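Local coordinates for ApeI dehydratase-like domain-containing protein (Pectobacterium atrosepticum, PDB 3ESI) that is of unknown function but belongs to the ApeI dehydratase-like family of the HotDog clan, which suggests a role as an acyl-thioester dehydratase, at residues A[11-15]-A[16-20]. Numbering follows the deposited sequence.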
loop_
_atom_site.group_PDB
_atom_site.type_symbol
_atom_site.label_atom_id
_atom_site.label_comp_id
_atom_site.label_asym_id
_atom_site.label_seq_id
_atom_site.Cartn_x
_atom_site.Cartn_y
_atom_site.Cartn_z
ATOM N N VAL A 11 -4.045 17.139 31.438
ATOM C CA VAL A 11 -5.082 16.124 31.473
ATOM C C VAL A 11 -6.341 16.650 32.155
ATOM O O VAL A 11 -6.275 17.216 33.249
ATOM C CB VAL A 11 -4.613 14.875 32.238
ATOM C CG1 VAL A 11 -5.721 13.837 32.255
ATOM C CG2 VAL A 11 -3.345 14.317 31.602
ATOM N N LYS A 12 -7.481 16.463 31.497
ATOM C CA LYS A 12 -8.776 16.884 32.021
ATOM C C LYS A 12 -9.508 15.689 32.620
ATOM O O LYS A 12 -10.271 15.023 31.925
ATOM C CB LYS A 12 -9.643 17.464 30.905
ATOM C CG LYS A 12 -9.199 18.816 30.399
ATOM C CD LYS A 12 -9.992 19.239 29.160
ATOM C CE LYS A 12 -11.511 19.138 29.359
ATOM N NZ LYS A 12 -12.033 19.986 30.467
ATOM N N LYS A 13 -9.285 15.416 33.903
ATOM C CA LYS A 13 -9.954 14.294 34.554
ATOM C C LYS A 13 -11.393 14.632 34.931
ATOM O O LYS A 13 -11.668 15.707 35.456
ATOM C CB LYS A 13 -9.227 13.876 35.838
ATOM C CG LYS A 13 -7.770 13.462 35.708
ATOM C CD LYS A 13 -7.382 12.623 36.926
ATOM C CE LYS A 13 -5.883 12.427 37.064
ATOM N NZ LYS A 13 -5.235 13.623 37.673
ATOM N N THR A 14 -12.314 13.713 34.655
ATOM C CA THR A 14 -13.708 13.898 35.034
ATOM C C THR A 14 -13.991 12.708 35.951
ATOM O O THR A 14 -13.131 12.322 36.751
ATOM C CB THR A 14 -14.672 13.875 33.816
ATOM O OG1 THR A 14 -14.701 12.566 33.238
ATOM C CG2 THR A 14 -14.222 14.884 32.768
ATOM N N ASP A 15 -15.169 12.111 35.839
ATOM C CA ASP A 15 -15.488 10.973 36.687
ATOM C C ASP A 15 -14.588 9.774 36.409
ATOM O O ASP A 15 -13.750 9.413 37.241
ATOM C CB ASP A 15 -16.950 10.581 36.507
ATOM C CG ASP A 15 -17.891 11.680 36.934
ATOM O OD1 ASP A 15 -18.000 12.691 36.200
ATOM O OD2 ASP A 15 -18.505 11.535 38.014
ATOM N N GLU A 16 -14.759 9.167 35.235
ATOM C CA GLU A 16 -13.969 7.999 34.848
ATOM C C GLU A 16 -13.137 8.237 33.587
ATOM O O GLU A 16 -12.124 7.557 33.369
ATOM C CB GLU A 16 -14.887 6.794 34.608
ATOM C CG GLU A 16 -16.237 6.869 35.316
ATOM C CD GLU A 16 -17.157 7.914 34.704
ATOM O OE1 GLU A 16 -18.287 8.086 35.210
ATOM O OE2 GLU A 16 -16.749 8.562 33.715
ATOM N N THR A 17 -13.566 9.195 32.764
ATOM C CA THR A 17 -12.870 9.507 31.515
ATOM C C THR A 17 -11.805 10.589 31.644
ATOM O O THR A 17 -12.058 11.650 32.210
ATOM C CB THR A 17 -13.850 9.977 30.414
ATOM O OG1 THR A 17 -14.331 11.286 30.735
ATOM C CG2 THR A 17 -15.026 9.028 30.294
ATOM N N SER A 18 -10.618 10.305 31.110
ATOM C CA SER A 18 -9.502 11.243 31.104
ATOM C C SER A 18 -9.349 11.778 29.684
ATOM O O SER A 18 -9.773 11.137 28.725
ATOM C CB SER A 18 -8.211 10.549 31.516
ATOM O OG SER A 18 -8.236 10.211 32.882
ATOM N N GLN A 19 -8.749 12.952 29.544
ATOM C CA GLN A 19 -8.570 13.541 28.225
ATOM C C GLN A 19 -7.257 14.298 28.111
ATOM O O GLN A 19 -6.776 14.903 29.071
ATOM C CB GLN A 19 -9.728 14.492 27.895
ATOM C CG GLN A 19 -11.086 13.813 27.873
ATOM C CD GLN A 19 -12.220 14.703 28.399
ATOM O OE1 GLN A 19 -12.726 15.576 27.687
ATOM N NE2 GLN A 19 -12.616 14.478 29.658
ATOM N N VAL A 20 -6.675 14.241 26.924
ATOM C CA VAL A 20 -5.441 14.944 26.642
ATOM C C VAL A 20 -5.541 15.382 25.190
ATOM O O VAL A 20 -5.987 14.622 24.326
ATOM C CB VAL A 20 -4.191 14.050 26.844
ATOM C CG1 VAL A 20 -4.163 12.917 25.822
ATOM C CG2 VAL A 20 -2.938 14.904 26.742
#
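The carbonyl oxygen of Q19 takes the backbone N of K12 at 3.0 Å, in a bond bent only modestly (160° at the hydrogen). The same oxygen also meets CA of V11 at 3.2 Å, as a CA-H...O contact. CG1 of V11 comes within 3.5 Å of the Q19 oxygen and lies near CB of S18. Near the turn, the N of T14 bonds to the carbonyl oxygen of T17 at 3.2 Å. Two threonine hydroxyls add a side-chain bond: OG1 of T17 gives its proton to OG1 of T14 at 2.8 Å. In both, OG1 lies between the backbone N and the carbonyl carbon (chi1 67° in T14, 71° in T17), which turns the hydroxyls toward each other. The Q19 side chain bends at chi2 and brings NE2 across the T14 side chain, to within 3.5 Å of CG2 of T14. The chain makes a tight surface turn: the loop after strand 4-8 reverses at D15 and E16 and runs back antiparallel beside the start of strand 17-25. On its other edge that strand pairs with strand 83-91, through S18 with W90 and V20 with L88. V11 also touches V59 at the end of helix 45-59.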